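Local atomic coordinates of uncharacterized protein (Bacteroides caccae, PDB entry 4L7A), a protein that is of unknown function but probably acts as a zinc-dependent metallopeptidase. Residues Y41-I46 with V55-W60; H95-A100 with K117-M122. All coordinates share one frame; numbering follows the deposited sequence. Where two conformers were deposited one is given.

Interaction 1: Y41-I46 with V55-W60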
loop_
_atom_site.group_PDB
_atom_site.type_symbol
_atom_site.label_atom_id
_atom_site.label_comp_id
_atom_site.label_asym_id
_atom_site.label_seq_id
_atom_site.Cartn_x
_atom_site.Cartn_y
_atom_site.Cartn_z
ATOM N N TYR A 41 -4.598 -5.104 16.916
ATOM C CA TYR A 41 -5.694 -4.171 17.071
ATOM C C TYR A 41 -5.919 -3.776 18.500
ATOM O O TYR A 41 -6.505 -2.721 18.748
ATOM C CB TYR A 41 -6.967 -4.727 16.490
ATOM C CG TYR A 41 -7.504 -5.876 17.251
ATOM C CD1 TYR A 41 -6.987 -7.145 17.071
ATOM C CD2 TYR A 41 -8.524 -5.697 18.164
ATOM C CE1 TYR A 41 -7.479 -8.232 17.807
ATOM C CE2 TYR A 41 -9.006 -6.758 18.914
ATOM C CZ TYR A 41 -8.491 -8.032 18.707
ATOM O OH TYR A 41 -8.963 -9.054 19.460
ATOM N N ARG A 42 -5.446 -4.587 19.439
ATOM C CA ARG A 42 -5.679 -4.326 20.858
ATOM C C ARG A 42 -4.799 -3.153 21.258
ATOM O O ARG A 42 -3.577 -3.186 21.069
ATOM C CB ARG A 42 -5.365 -5.558 21.703
ATOM C CG ARG A 42 -6.345 -6.764 21.570
ATOM C CD ARG A 42 -5.656 -8.024 22.139
ATOM N NE ARG A 42 -6.473 -9.235 22.181
ATOM C CZ ARG A 42 -7.370 -9.493 23.102
ATOM N NH1 ARG A 42 -7.623 -8.619 24.059
ATOM N NH2 ARG A 42 -8.064 -10.611 23.046
HETATM N N MSE A 43 -5.418 -2.148 21.850
HETATM C CA MSE A 43 -4.705 -0.934 22.268
HETATM C C MSE A 43 -3.641 -1.154 23.352
HETATM O O MSE A 43 -2.579 -0.507 23.349
HETATM C CB MSE A 43 -5.712 0.093 22.762
HETATM C CG MSE A 43 -6.631 0.589 21.650
HETATM SE SE MSE A 43 -8.144 1.605 22.340
HETATM C CE MSE A 43 -9.472 0.139 22.567
ATOM N N GLU A 44 -3.939 -2.068 24.260
ATOM C CA GLU A 44 -3.015 -2.480 25.304
ATOM C C GLU A 44 -1.704 -3.050 24.768
ATOM O O GLU A 44 -0.723 -3.003 25.469
ATOM C CB GLU A 44 -3.712 -3.532 26.202
ATOM C CG GLU A 44 -4.013 -4.877 25.477
ATOM C CD GLU A 44 -5.367 -5.498 25.806
ATOM O OE1 GLU A 44 -5.629 -5.772 26.995
ATOM O OE2 GLU A 44 -6.167 -5.763 24.883
ATOM N N HIS A 45 -1.674 -3.598 23.547
ATOM C CA HIS A 45 -0.420 -4.155 22.945
ATOM C C HIS A 45 0.309 -3.236 21.982
ATOM O O HIS A 45 1.337 -3.617 21.431
ATOM C CB HIS A 45 -0.681 -5.468 22.186
ATOM C CG HIS A 45 -1.278 -6.536 23.042
ATOM N ND1 HIS A 45 -1.812 -7.694 22.524
ATOM C CD2 HIS A 45 -1.464 -6.597 24.380
ATOM C CE1 HIS A 45 -2.297 -8.429 23.509
ATOM N NE2 HIS A 45 -2.116 -7.775 24.644
ATOM N N ILE A 46 -0.221 -2.040 21.789
ATOM C CA ILE A 46 0.347 -1.078 20.859
ATOM C C ILE A 46 0.972 0.073 21.644
ATOM O O ILE A 46 0.362 0.688 22.521
ATOM C CB ILE A 46 -0.725 -0.548 19.834
ATOM C CG1 ILE A 46 -1.109 -1.679 18.868
ATOM C CG2 ILE A 46 -0.168 0.631 19.062
ATOM C CD1 ILE A 46 -2.149 -1.353 17.884
ATOM N N VAL A 55 -8.595 8.166 19.389
ATOM C CA VAL A 55 -9.879 7.654 19.918
ATOM C C VAL A 55 -9.739 6.120 20.082
ATOM O O VAL A 55 -8.836 5.518 19.509
ATOM C CB VAL A 55 -11.079 7.954 18.973
ATOM C CG1 VAL A 55 -11.285 9.440 18.804
ATOM C CG2 VAL A 55 -10.908 7.301 17.582
ATOM N N PRO A 56 -10.609 5.498 20.886
ATOM C CA PRO A 56 -10.533 4.057 20.995
ATOM C C PRO A 56 -10.635 3.374 19.623
ATOM O O PRO A 56 -11.349 3.831 18.723
ATOM C CB PRO A 56 -11.745 3.717 21.863
ATOM C CG PRO A 56 -11.949 4.922 22.671
ATOM C CD PRO A 56 -11.679 6.057 21.722
ATOM N N THR A 57 -9.900 2.295 19.474
ATOM C CA THR A 57 -9.881 1.538 18.240
ATOM C C THR A 57 -11.182 0.768 18.138
ATOM O O THR A 57 -11.468 -0.033 18.999
ATOM C CB THR A 57 -8.667 0.577 18.261
ATOM O OG1 THR A 57 -7.463 1.379 18.423
ATOM C CG2 THR A 57 -8.577 -0.234 16.990
ATOM N N ASP A 58 -11.960 1.008 17.080
ATOM C CA ASP A 58 -13.279 0.376 16.875
ATOM C C ASP A 58 -13.074 -1.091 16.485
ATOM O O ASP A 58 -12.442 -1.384 15.473
ATOM C CB ASP A 58 -13.981 1.187 15.765
ATOM C CG ASP A 58 -15.343 0.606 15.280
ATOM O OD1 ASP A 58 -15.630 -0.606 15.312
ATOM O OD2 ASP A 58 -16.123 1.435 14.728
ATOM N N PHE A 59 -13.621 -2.014 17.270
ATOM C CA PHE A 59 -13.389 -3.427 17.046
ATOM C C PHE A 59 -13.947 -3.985 15.722
ATOM O O PHE A 59 -13.220 -4.597 14.969
ATOM C CB PHE A 59 -13.975 -4.258 18.171
ATOM C CG PHE A 59 -13.850 -5.763 17.948
ATOM C CD1 PHE A 59 -12.683 -6.436 18.328
ATOM C CD2 PHE A 59 -14.873 -6.488 17.392
ATOM C CE1 PHE A 59 -12.555 -7.825 18.173
ATOM C CE2 PHE A 59 -14.760 -7.877 17.240
ATOM C CZ PHE A 59 -13.586 -8.547 17.645
ATOM N N TRP A 60 -15.227 -3.804 15.460
ATOM C CA TRP A 60 -15.816 -4.357 14.250
ATOM C C TRP A 60 -15.275 -3.661 12.972
ATOM O O TRP A 60 -15.172 -4.271 11.911
ATOM C CB TRP A 60 -17.343 -4.315 14.322
ATOM C CG TRP A 60 -17.820 -5.257 15.331
ATOM C CD1 TRP A 60 -18.326 -4.948 16.551
ATOM C CD2 TRP A 60 -17.851 -6.694 15.224
ATOM N NE1 TRP A 60 -18.660 -6.083 17.215
ATOM C CE2 TRP A 60 -18.336 -7.179 16.447
ATOM C CE3 TRP A 60 -17.468 -7.604 14.244
ATOM C CZ2 TRP A 60 -18.491 -8.544 16.706
ATOM C CZ3 TRP A 60 -17.596 -8.958 14.501
ATOM C CH2 TRP A 60 -18.126 -9.423 15.722
HETATM O O HOH W 1 -5.615 -0.424 18.540
#
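The rings of Tyr-41 and Phe-59 lie side by side and point the same way, an oblique pair with planes turned 69° apart. Tyr-41 CE2 lies at the edge of the Phe-59 ring, near its plane, and meets CD1 at 3.7 Å. One face of the tyrosine carries Arg-42 CG toward its rim; Phe-59 takes Trp-60 CD1 at its edge, and its CD2 lies over the centre of the Trp-60 ring. This is where the loop after strand 38-40 packs against the start of helix 59-81, whose N-cap is Asp-58, with OD1 accepting from Leu-61 N. Phe-59 CG stands anti to the backbone N, whereas Tyr-41 CG takes the crowded position between N and the carbonyl carbon (chi1 69°). Helix 17-35 receives the tyrosine: its ring meets Phe-23, and OH bonds to Asp-24, which also forms a salt bridge with Arg-42.

Beyond the rings, the selenomethionine Met-43 and Thr-57 slide past each other in opposite directions. Met-43 CG lies 3.4 Å from Thr-57 OG1. SE rests 3.7 Å from Pro-56 CA, and the bend at chi3 (-91°) turns the terminal CE to 3.8 Å from Thr-57 N.

One water joins the segments, donating to Tyr-41 O at 2.5 Å and accepting from Thr-57 OG1 at 2.6 Å. That hydroxyl oxygen also takes a weak hydrogen bond from Gly-98 N, while Thr-57 CG2 sits 3.7 Å from Tyr-41 O.

Interaction 2: H95-A100 with K117-M122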
loop_
_atom_site.group_PDB
_atom_site.type_symbol
_atom_site.label_atom_id
_atom_site.label_comp_id
_atom_site.label_asym_id
_atom_site.label_seq_id
_atom_site.Cartn_x
_atom_site.Cartn_y
_atom_site.Cartn_z
ATOM N N HIS A 95 -0.325 -2.362 12.694
ATOM C CA HIS A 95 -1.061 -1.912 13.900
ATOM C C HIS A 95 -2.224 -1.120 13.406
ATOM O O HIS A 95 -2.046 -0.324 12.507
ATOM C CB HIS A 95 -0.258 -0.922 14.726
ATOM C CG HIS A 95 0.827 -1.539 15.530
ATOM N ND1 HIS A 95 1.618 -0.802 16.389
ATOM C CD2 HIS A 95 1.226 -2.824 15.665
ATOM C CE1 HIS A 95 2.479 -1.602 17.003
ATOM N NE2 HIS A 95 2.257 -2.837 16.581
ATOM N N LEU A 96 -3.386 -1.310 13.979
ATOM C CA LEU A 96 -4.511 -0.419 13.736
ATOM C C LEU A 96 -4.652 0.449 14.964
ATOM O O LEU A 96 -4.626 -0.057 16.098
ATOM C CB LEU A 96 -5.808 -1.178 13.526
ATOM C CG LEU A 96 -5.843 -2.228 12.459
ATOM C CD1 LEU A 96 -7.277 -2.667 12.237
ATOM C CD2 LEU A 96 -5.274 -1.671 11.164
ATOM N N ILE A 97 -4.773 1.751 14.736
ATOM C CA ILE A 97 -4.995 2.718 15.795
ATOM C C ILE A 97 -6.162 3.578 15.424
ATOM O O ILE A 97 -6.309 3.991 14.276
ATOM C CB ILE A 97 -3.765 3.599 16.027
ATOM C CG1 ILE A 97 -2.620 2.744 16.522
ATOM C CG2 ILE A 97 -4.021 4.660 17.037
ATOM C CD1 ILE A 97 -1.262 3.563 16.736
ATOM N N GLY A 98 -7.014 3.871 16.395
ATOM C CA GLY A 98 -8.193 4.707 16.085
ATOM C C GLY A 98 -7.878 6.202 15.970
ATOM O O GLY A 98 -7.097 6.734 16.744
ATOM N N SER A 99 -8.522 6.866 15.005
ATOM C CA SER A 99 -8.406 8.290 14.841
ATOM C C SER A 99 -9.743 8.983 14.594
ATOM O O SER A 99 -10.628 8.434 13.936
ATOM C CB SER A 99 -7.492 8.561 13.665
ATOM O OG SER A 99 -7.143 9.925 13.622
ATOM N N ALA A 100 -9.870 10.192 15.140
ATOM C CA ALA A 100 -11.050 11.002 15.033
ATOM C C ALA A 100 -11.340 11.421 13.597
ATOM O O ALA A 100 -12.478 11.572 13.261
ATOM C CB ALA A 100 -10.933 12.215 15.908
ATOM N N LYS A 117 7.216 -2.135 10.010
ATOM C CA LYS A 117 5.971 -1.944 10.694
ATOM C C LYS A 117 5.102 -0.885 9.981
ATOM O O LYS A 117 5.593 0.162 9.619
ATOM C CB LYS A 117 6.248 -1.524 12.110
ATOM C CG LYS A 117 4.981 -1.249 12.906
ATOM C CD LYS A 117 5.277 -0.993 14.365
ATOM C CE LYS A 117 5.542 0.474 14.607
ATOM N NZ LYS A 117 6.432 0.690 15.814
ATOM N N VAL A 118 3.844 -1.209 9.718
ATOM C CA VAL A 118 2.850 -0.281 9.122
ATOM C C VAL A 118 1.747 -0.053 10.161
ATOM O O VAL A 118 1.183 -1.008 10.690
ATOM C CB VAL A 118 2.223 -0.842 7.845
ATOM C CG1 VAL A 118 1.263 0.174 7.175
ATOM C CG2 VAL A 118 3.244 -1.159 6.786
ATOM N N THR A 119 1.438 1.195 10.432
ATOM C CA THR A 119 0.366 1.539 11.296
ATOM C C THR A 119 -0.686 2.225 10.479
ATOM O O THR A 119 -0.373 3.128 9.731
ATOM C CB THR A 119 0.838 2.508 12.381
ATOM O OG1 THR A 119 1.821 1.843 13.176
ATOM C CG2 THR A 119 -0.311 2.939 13.264
ATOM N N LEU A 120 -1.927 1.789 10.602
ATOM C CA LEU A 120 -3.003 2.401 9.917
ATOM C C LEU A 120 -3.930 3.062 10.939
ATOM O O LEU A 120 -4.373 2.415 11.892
ATOM C CB LEU A 120 -3.787 1.373 9.145
ATOM C CG LEU A 120 -3.018 0.434 8.224
ATOM C CD1 LEU A 120 -3.962 -0.533 7.605
ATOM C CD2 LEU A 120 -2.338 1.266 7.152
ATOM N N TYR A 121 -4.257 4.327 10.684
ATOM C CA TYR A 121 -5.171 5.088 11.488
ATOM C C TYR A 121 -6.535 4.984 10.812
ATOM O O TYR A 121 -6.686 5.240 9.594
ATOM C CB TYR A 121 -4.677 6.548 11.620
ATOM C CG TYR A 121 -3.441 6.631 12.453
ATOM C CD1 TYR A 121 -2.181 6.508 11.921
ATOM C CD2 TYR A 121 -3.539 6.847 13.829
ATOM C CE1 TYR A 121 -1.045 6.562 12.749
ATOM C CE2 TYR A 121 -2.442 6.924 14.636
ATOM C CZ TYR A 121 -1.195 6.756 14.108
ATOM O OH TYR A 121 -0.126 6.853 14.990
HETATM N N MSE A 122 -7.531 4.625 11.618
HETATM C CA MSE A 122 -8.868 4.377 11.113
HETATM C C MSE A 122 -9.974 4.821 12.053
HETATM O O MSE A 122 -9.746 5.020 13.216
HETATM C CB MSE A 122 -9.083 2.865 10.791
HETATM C CG MSE A 122 -8.304 1.889 11.617
HETATM SE SE MSE A 122 -8.809 1.676 13.509
HETATM C CE MSE A 122 -10.325 0.473 13.336
#
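Ile-97 is the apolar centre on one face of this parallel strand pair. Its CG2 branch touches the Tyr-121 ring at CE2, 3.7 Å away, the two side chains running alongside each other, while CD1 reaches back to Thr-119 CG2 at 3.7 Å. On the other face, Leu-96 CD2 lies 3.9 Å from Leu-120 CB, and the bent chain of selenomethionine Met-122 brings SE to Leu-96 CB. Helix 59-81 packs on Leu-96 and Met-122, and helix 131-153 on Leu-120 and Met-122, so helices back this face of the mixed sheet.

Five backbone hydrogen bonds join the two segments in parallel register. His-95 N and Ile-97 N give to Val-118 O and Leu-120 O in the carbonyl planes; Leu-120 N meets His-95 O nearly along the C=O axis at 2.8 Å, as Met-122 N meets Ile-97 O. The last, Ser-99 N to Met-122 O (2.8 Å), comes from 36° above the carbonyl plane. CA-H groups also face His-95 O, Leu-120 O, Ile-97 O and Met-122 O, a weaker second contact for each.

Farther out, Lys-117 crosses His-95 obliquely. The extended first part of its chain (chi1 178°, chi2 173°) lays CD over one face of the imidazole, a CH-pi contact 4.2 Å from the ring centroid; the bend at chi3 then turns CE and NZ. With Lys-117 NZ 5.1 Å from His-95 ND1, the lysine charge would probably disfavour protonation of the ring.

In the fold
From the N terminus, the chain leaves strand 38-40 and interaction 1 closes a short loop of eight intervening residues, ending at the start of helix 59-81. Only after that helix and helix 83-88 does interaction 2 open, pairing the inner strands 93-98 and 115-122; strand 107-112 comes between them in sequence but lies at the sheet's outer edge. The contacts therefore follow in series, neither nested nor crossed, with centres about 9 Å apart. They touch directly: Gly-98 N gives a weak hydrogen bond to Thr-57 OG1, Ile-46 packs on His-95 and Leu-96 O, and Met-122 CE meets Asp-58 O. Together they tie the loop between strand 38-40 and helix 59-81 to the mixed sheet.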